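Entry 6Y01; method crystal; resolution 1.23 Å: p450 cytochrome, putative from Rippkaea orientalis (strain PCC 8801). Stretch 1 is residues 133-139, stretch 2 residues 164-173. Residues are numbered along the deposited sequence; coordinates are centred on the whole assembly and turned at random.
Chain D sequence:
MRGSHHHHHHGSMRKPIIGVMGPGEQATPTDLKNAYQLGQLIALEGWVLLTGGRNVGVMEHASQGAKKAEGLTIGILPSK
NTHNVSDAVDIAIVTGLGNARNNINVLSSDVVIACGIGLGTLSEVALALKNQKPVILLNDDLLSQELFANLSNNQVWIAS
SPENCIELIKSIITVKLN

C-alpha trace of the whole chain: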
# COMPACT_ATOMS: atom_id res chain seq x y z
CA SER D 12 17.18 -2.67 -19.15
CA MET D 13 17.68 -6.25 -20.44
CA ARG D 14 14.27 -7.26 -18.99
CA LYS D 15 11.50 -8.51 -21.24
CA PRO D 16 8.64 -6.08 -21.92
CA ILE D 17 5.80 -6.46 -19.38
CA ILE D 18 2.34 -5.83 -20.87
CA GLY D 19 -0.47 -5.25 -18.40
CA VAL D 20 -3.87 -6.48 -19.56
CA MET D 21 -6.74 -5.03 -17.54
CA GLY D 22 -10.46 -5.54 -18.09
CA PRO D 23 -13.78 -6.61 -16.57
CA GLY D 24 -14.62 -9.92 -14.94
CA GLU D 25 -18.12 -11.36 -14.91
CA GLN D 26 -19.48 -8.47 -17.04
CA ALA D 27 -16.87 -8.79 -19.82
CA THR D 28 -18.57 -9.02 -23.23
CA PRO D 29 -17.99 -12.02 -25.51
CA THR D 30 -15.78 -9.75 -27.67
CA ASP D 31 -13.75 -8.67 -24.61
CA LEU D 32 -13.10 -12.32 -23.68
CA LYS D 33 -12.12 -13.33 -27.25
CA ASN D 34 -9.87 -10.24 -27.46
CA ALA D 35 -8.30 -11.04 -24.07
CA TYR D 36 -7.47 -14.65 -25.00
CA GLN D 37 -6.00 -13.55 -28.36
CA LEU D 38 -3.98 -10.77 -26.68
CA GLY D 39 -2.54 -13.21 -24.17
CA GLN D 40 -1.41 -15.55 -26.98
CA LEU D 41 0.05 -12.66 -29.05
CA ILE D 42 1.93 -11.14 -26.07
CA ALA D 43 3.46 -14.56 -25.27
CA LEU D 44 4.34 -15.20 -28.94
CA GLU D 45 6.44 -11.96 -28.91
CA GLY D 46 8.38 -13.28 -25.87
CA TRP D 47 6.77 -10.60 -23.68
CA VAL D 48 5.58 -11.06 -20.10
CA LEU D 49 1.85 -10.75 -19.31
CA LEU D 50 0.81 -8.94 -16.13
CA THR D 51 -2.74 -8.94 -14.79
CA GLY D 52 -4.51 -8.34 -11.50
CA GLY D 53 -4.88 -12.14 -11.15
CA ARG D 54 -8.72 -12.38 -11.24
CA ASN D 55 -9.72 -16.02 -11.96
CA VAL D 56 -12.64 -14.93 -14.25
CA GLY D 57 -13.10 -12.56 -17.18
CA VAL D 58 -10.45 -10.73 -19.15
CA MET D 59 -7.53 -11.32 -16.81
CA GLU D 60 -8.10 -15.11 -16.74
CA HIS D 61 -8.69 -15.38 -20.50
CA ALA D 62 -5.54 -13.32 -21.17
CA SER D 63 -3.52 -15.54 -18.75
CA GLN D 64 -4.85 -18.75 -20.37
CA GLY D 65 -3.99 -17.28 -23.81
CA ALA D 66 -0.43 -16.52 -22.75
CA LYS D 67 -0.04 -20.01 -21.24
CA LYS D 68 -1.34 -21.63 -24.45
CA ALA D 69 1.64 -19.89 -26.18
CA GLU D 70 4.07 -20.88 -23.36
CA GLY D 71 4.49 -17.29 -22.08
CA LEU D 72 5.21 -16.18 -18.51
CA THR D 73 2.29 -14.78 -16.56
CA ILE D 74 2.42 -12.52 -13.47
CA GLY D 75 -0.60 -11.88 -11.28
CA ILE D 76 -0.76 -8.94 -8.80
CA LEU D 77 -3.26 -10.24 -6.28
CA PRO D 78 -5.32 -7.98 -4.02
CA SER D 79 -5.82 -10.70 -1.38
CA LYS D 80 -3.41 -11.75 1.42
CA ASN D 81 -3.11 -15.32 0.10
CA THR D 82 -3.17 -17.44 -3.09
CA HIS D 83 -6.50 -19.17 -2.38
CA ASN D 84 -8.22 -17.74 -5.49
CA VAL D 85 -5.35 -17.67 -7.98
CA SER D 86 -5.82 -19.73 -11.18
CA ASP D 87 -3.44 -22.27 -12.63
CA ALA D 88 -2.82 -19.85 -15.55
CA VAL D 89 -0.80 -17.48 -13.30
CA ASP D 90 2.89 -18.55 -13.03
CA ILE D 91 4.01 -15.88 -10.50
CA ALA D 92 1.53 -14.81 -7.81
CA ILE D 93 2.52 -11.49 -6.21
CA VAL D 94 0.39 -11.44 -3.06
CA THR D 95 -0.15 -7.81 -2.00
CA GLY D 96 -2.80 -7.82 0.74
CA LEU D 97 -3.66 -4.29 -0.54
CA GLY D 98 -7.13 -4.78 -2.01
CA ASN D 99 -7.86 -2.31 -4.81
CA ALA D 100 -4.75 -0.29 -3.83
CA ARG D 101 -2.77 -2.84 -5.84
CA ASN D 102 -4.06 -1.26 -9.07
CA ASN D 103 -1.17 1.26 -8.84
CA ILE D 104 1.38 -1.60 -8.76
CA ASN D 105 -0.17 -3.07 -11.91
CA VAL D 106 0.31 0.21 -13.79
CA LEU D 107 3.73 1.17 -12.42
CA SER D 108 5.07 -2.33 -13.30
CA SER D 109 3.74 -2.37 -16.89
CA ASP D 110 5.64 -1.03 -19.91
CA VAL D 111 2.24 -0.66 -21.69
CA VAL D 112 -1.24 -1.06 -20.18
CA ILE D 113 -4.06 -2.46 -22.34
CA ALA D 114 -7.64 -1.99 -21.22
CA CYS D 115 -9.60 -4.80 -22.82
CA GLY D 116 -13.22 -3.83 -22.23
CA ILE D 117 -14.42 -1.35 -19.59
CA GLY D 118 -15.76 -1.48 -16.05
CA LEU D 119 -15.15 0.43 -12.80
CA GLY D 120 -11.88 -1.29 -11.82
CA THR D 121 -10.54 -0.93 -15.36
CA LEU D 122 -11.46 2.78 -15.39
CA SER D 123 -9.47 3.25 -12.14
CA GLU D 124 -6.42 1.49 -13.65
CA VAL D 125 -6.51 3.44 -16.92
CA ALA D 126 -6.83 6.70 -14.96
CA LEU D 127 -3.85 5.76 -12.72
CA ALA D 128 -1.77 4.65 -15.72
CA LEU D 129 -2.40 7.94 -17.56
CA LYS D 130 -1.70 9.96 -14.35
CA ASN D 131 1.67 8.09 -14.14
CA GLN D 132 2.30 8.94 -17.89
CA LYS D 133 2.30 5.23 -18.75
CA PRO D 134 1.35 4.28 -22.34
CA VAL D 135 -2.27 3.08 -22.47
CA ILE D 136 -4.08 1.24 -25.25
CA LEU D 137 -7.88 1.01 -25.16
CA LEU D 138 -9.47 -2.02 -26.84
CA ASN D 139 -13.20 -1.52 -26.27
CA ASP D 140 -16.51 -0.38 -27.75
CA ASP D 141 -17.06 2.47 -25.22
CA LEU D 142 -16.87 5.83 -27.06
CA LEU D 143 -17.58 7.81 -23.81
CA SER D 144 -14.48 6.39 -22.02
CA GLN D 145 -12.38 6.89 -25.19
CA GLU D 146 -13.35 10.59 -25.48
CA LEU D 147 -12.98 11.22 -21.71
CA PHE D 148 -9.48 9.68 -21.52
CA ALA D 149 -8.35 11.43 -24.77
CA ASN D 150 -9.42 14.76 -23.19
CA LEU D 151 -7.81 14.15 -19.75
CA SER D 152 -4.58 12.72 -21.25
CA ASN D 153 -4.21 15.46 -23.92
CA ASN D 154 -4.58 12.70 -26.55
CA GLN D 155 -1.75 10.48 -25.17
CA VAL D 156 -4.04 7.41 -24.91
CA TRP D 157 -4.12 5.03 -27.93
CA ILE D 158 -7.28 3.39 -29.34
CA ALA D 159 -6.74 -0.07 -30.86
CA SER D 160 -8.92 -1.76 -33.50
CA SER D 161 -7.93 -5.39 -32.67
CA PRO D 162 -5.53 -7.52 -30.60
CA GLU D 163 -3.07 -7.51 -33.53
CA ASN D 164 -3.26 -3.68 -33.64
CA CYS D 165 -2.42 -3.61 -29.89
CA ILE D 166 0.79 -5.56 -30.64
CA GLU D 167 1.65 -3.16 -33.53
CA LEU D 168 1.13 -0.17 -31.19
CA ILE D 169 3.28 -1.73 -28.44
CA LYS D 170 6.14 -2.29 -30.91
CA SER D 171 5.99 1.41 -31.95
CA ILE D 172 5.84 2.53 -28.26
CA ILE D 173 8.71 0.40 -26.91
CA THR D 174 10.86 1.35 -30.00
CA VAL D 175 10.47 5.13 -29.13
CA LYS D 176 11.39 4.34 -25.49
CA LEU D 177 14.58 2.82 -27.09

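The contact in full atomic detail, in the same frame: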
# COMPACT_ATOMS: atom_id res chain seq x y z
N LYS D 133 2.06 6.53 -18.15
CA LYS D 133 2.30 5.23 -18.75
C LYS D 133 1.54 5.18 -20.07
O LYS D 133 0.44 5.68 -20.18
CB LYS D 133 1.81 4.09 -17.85
CG LYS D 133 2.70 3.81 -16.64
CD LYS D 133 3.99 3.14 -17.15
CE LYS D 133 4.80 2.53 -16.06
NZ LYS D 133 6.07 2.08 -16.61
N PRO D 134 2.09 4.49 -21.11
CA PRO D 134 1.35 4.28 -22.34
C PRO D 134 0.15 3.38 -22.10
O PRO D 134 0.27 2.31 -21.44
CB PRO D 134 2.35 3.59 -23.28
CG PRO D 134 3.67 3.84 -22.67
CD PRO D 134 3.45 3.95 -21.16
N VAL D 135 -1.00 3.80 -22.64
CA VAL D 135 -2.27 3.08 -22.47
C VAL D 135 -2.89 2.87 -23.82
O VAL D 135 -3.02 3.81 -24.59
CB VAL D 135 -3.24 3.81 -21.54
CG1 VAL D 135 -4.58 3.09 -21.51
CG2 VAL D 135 -2.66 3.95 -20.15
N ILE D 136 -3.32 1.61 -24.05
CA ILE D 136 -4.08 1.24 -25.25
C ILE D 136 -5.46 0.81 -24.81
O ILE D 136 -5.59 -0.10 -23.97
CB ILE D 136 -3.38 0.13 -26.03
CG1 ILE D 136 -1.97 0.54 -26.43
CG2 ILE D 136 -4.22 -0.28 -27.21
CD1 ILE D 136 -1.14 -0.61 -26.99
N LEU D 137 -6.49 1.42 -25.40
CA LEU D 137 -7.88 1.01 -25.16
C LEU D 137 -8.33 0.09 -26.29
O LEU D 137 -8.25 0.46 -27.45
CB LEU D 137 -8.77 2.24 -25.07
CG LEU D 137 -8.33 3.29 -24.04
CD1 LEU D 137 -9.31 4.48 -24.09
CD2 LEU D 137 -8.28 2.71 -22.66
N LEU D 138 -8.86 -1.04 -25.90
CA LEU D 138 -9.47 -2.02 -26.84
C LEU D 138 -10.89 -2.29 -26.35
O LEU D 138 -11.10 -3.16 -25.48
CB LEU D 138 -8.58 -3.27 -26.92
CG LEU D 138 -9.08 -4.31 -27.90
CD1 LEU D 138 -8.92 -3.87 -29.33
CD2 LEU D 138 -8.29 -5.57 -27.66
N ASN D 139 -11.83 -1.44 -26.78
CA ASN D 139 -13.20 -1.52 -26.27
C ASN D 139 -14.14 -0.83 -27.22
O ASN D 139 -13.68 -0.19 -28.18
CB ASN D 139 -13.34 -0.95 -24.86
CG ASN D 139 -13.14 0.54 -24.76
OD1 ASN D 139 -13.68 1.31 -25.57
ND2 ASN D 139 -12.30 0.91 -23.82
N ASN D 164 -3.59 -5.12 -33.63
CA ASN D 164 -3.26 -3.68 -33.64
C ASN D 164 -2.63 -3.29 -32.30
O ASN D 164 -1.71 -2.48 -32.30
CB ASN D 164 -4.51 -2.87 -33.96
CG ASN D 164 -4.26 -1.39 -34.09
OD1 ASN D 164 -5.06 -0.58 -33.60
ND2 ASN D 164 -3.22 -1.01 -34.81
N CYS D 165 -3.09 -3.86 -31.19
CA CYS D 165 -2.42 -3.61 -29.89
C CYS D 165 -0.94 -3.97 -29.97
O CYS D 165 -0.11 -3.19 -29.46
CB CYS D 165 -3.03 -4.42 -28.75
SG CYS D 165 -4.72 -3.96 -28.34
N ILE D 166 -0.61 -5.12 -30.56
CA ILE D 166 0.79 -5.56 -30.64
C ILE D 166 1.57 -4.57 -31.51
O ILE D 166 2.70 -4.20 -31.12
CB ILE D 166 0.90 -7.00 -31.18
CG1 ILE D 166 0.10 -7.97 -30.32
CG2 ILE D 166 2.35 -7.41 -31.31
CD1 ILE D 166 0.53 -8.09 -28.88
N GLU D 167 1.00 -4.15 -32.64
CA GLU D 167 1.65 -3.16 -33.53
C GLU D 167 1.94 -1.87 -32.75
O GLU D 167 3.07 -1.34 -32.83
CB GLU D 167 0.77 -2.81 -34.73
N LEU D 168 0.97 -1.42 -31.95
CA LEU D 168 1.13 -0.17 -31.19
C LEU D 168 2.23 -0.35 -30.15
O LEU D 168 3.06 0.53 -30.00
CB LEU D 168 -0.19 0.25 -30.54
CG LEU D 168 -1.26 0.75 -31.51
CD1 LEU D 168 -2.60 0.87 -30.79
CD2 LEU D 168 -0.86 2.11 -32.07
N ILE D 169 2.22 -1.47 -29.44
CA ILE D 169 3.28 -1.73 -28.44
C ILE D 169 4.65 -1.66 -29.09
O ILE D 169 5.55 -1.06 -28.53
CB ILE D 169 3.07 -3.07 -27.73
CG1 ILE D 169 1.79 -3.01 -26.87
CG2 ILE D 169 4.30 -3.47 -26.93
CD1 ILE D 169 1.32 -4.38 -26.43
N LYS D 170 4.83 -2.32 -30.23
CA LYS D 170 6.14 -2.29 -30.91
C LYS D 170 6.56 -0.85 -31.20
O LYS D 170 7.73 -0.53 -31.01
CB LYS D 170 6.09 -3.15 -32.16
CG LYS D 170 6.04 -4.63 -31.85
CD LYS D 170 5.89 -5.48 -33.04
CE LYS D 170 5.90 -6.94 -32.62
NZ LYS D 170 5.35 -7.79 -33.70
N SER D 171 5.64 0.00 -31.65
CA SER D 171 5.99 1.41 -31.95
C SER D 171 6.33 2.15 -30.65
O SER D 171 7.26 3.00 -30.67
CB SER D 171 4.92 2.09 -32.74
OG SER D 171 3.77 2.23 -31.96
N ILE D 172 5.64 1.85 -29.56
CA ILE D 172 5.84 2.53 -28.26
C ILE D 172 7.19 2.14 -27.67
O ILE D 172 7.96 3.03 -27.25
CB ILE D 172 4.69 2.20 -27.29
CG1 ILE D 172 3.40 2.88 -27.78
CG2 ILE D 172 5.04 2.61 -25.86
CD1 ILE D 172 2.14 2.32 -27.19
N ILE D 173 7.49 0.85 -27.61
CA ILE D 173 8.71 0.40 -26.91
C ILE D 173 9.93 0.70 -27.80
O ILE D 173 11.02 0.84 -27.24
CB ILE D 173 8.58 -1.05 -26.38
CG1 ILE D 173 8.53 -2.10 -27.49
CG2 ILE D 173 7.37 -1.15 -25.45
CD1 ILE D 173 8.24 -3.51 -26.98

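Residues 135-138 form a β-strand and residues 164-173 lie within a helix that extends beyond the stretch at both ends. The two elements run nearly antiparallel, with an angle of 170° between their N-to-C directions, and their axes approach to 9.8 Å. The register follows from this orientation: the beginning of the first stretch lies near the end of the second, with the CA atoms of Pro134 and Ile172 7.6 Å apart, while farther along the strand the CA atoms of Ile136 and Cys165 are 6.9 Å apart. Inside the helix the backbone polar groups are paired in the usual i to i+4 pattern, as in the bond from Ile169 N to Cys165 O at 2.9 Å. No hydrogen bond passes between the stretches; the contact consists of apolar packing and buries 315 Å² in total.

The alternation of the extended chain determines which residues take part. Pro134, Ile136 and Leu138 direct their CA-to-CB bonds toward the helix, whereas Val135 and Leu137 point away and are buried elsewhere in the structure. On the helix, Cys165, Leu168 and Ile172 point toward the strand, a spacing of three and four residues that places them along one face. Ile169 leaves its backbone sideways but still reaches the contact.

Ile136 is the centre of the packing and has the largest covered area of any residue here, 104 Å². With chi1 in m and chi2 in t, its side chain extends over the helix, where Ile136 CD1 lies 3.8 Å from Leu168 CB, 3.8 Å from Ile169 CG1 and 4.4 Å from Ile172 CD1. Ile136 CD1 is also 3.7 Å from the backbone atom Cys165 O, a van der Waals approach to a carbonyl already engaged by Ile169 N. Ile136 CG2 lies 3.9 Å from Cys165 SG. A branched aliphatic side chain suits this position: it fills the space facing Cys165, Leu168, Ile169 and Ile172 and has no polar group to satisfy.

Cys165 is buried, and its compact side chain fits where the strand and helix come close. Its sulfur also contacts the next inward-facing strand residue, with Leu138 CD2 4.0 Å from Cys165 SG. Leu138, with chi1 in t and chi2 in p, thus extends the apolar surface beyond Ile136.

At the other end, Pro134 CG packs against Ile172 CG2 at 3.7 Å. The proline ring offers a compact hydrocarbon surface just before the strand, and Ile172, like Ile136, uses the m, t rotamer; its CG2 and CD1 both lie beside the ring, and CD1 also approaches Ile136.

The polar residues of the helix remain outside this apolar seam. Lys170 is exposed and out of reach of the strand. Ser171 is likewise out of reach, and its hydroxyl is satisfied within the helix by donating from Ser171 OG to Leu168 O at 2.7 Å.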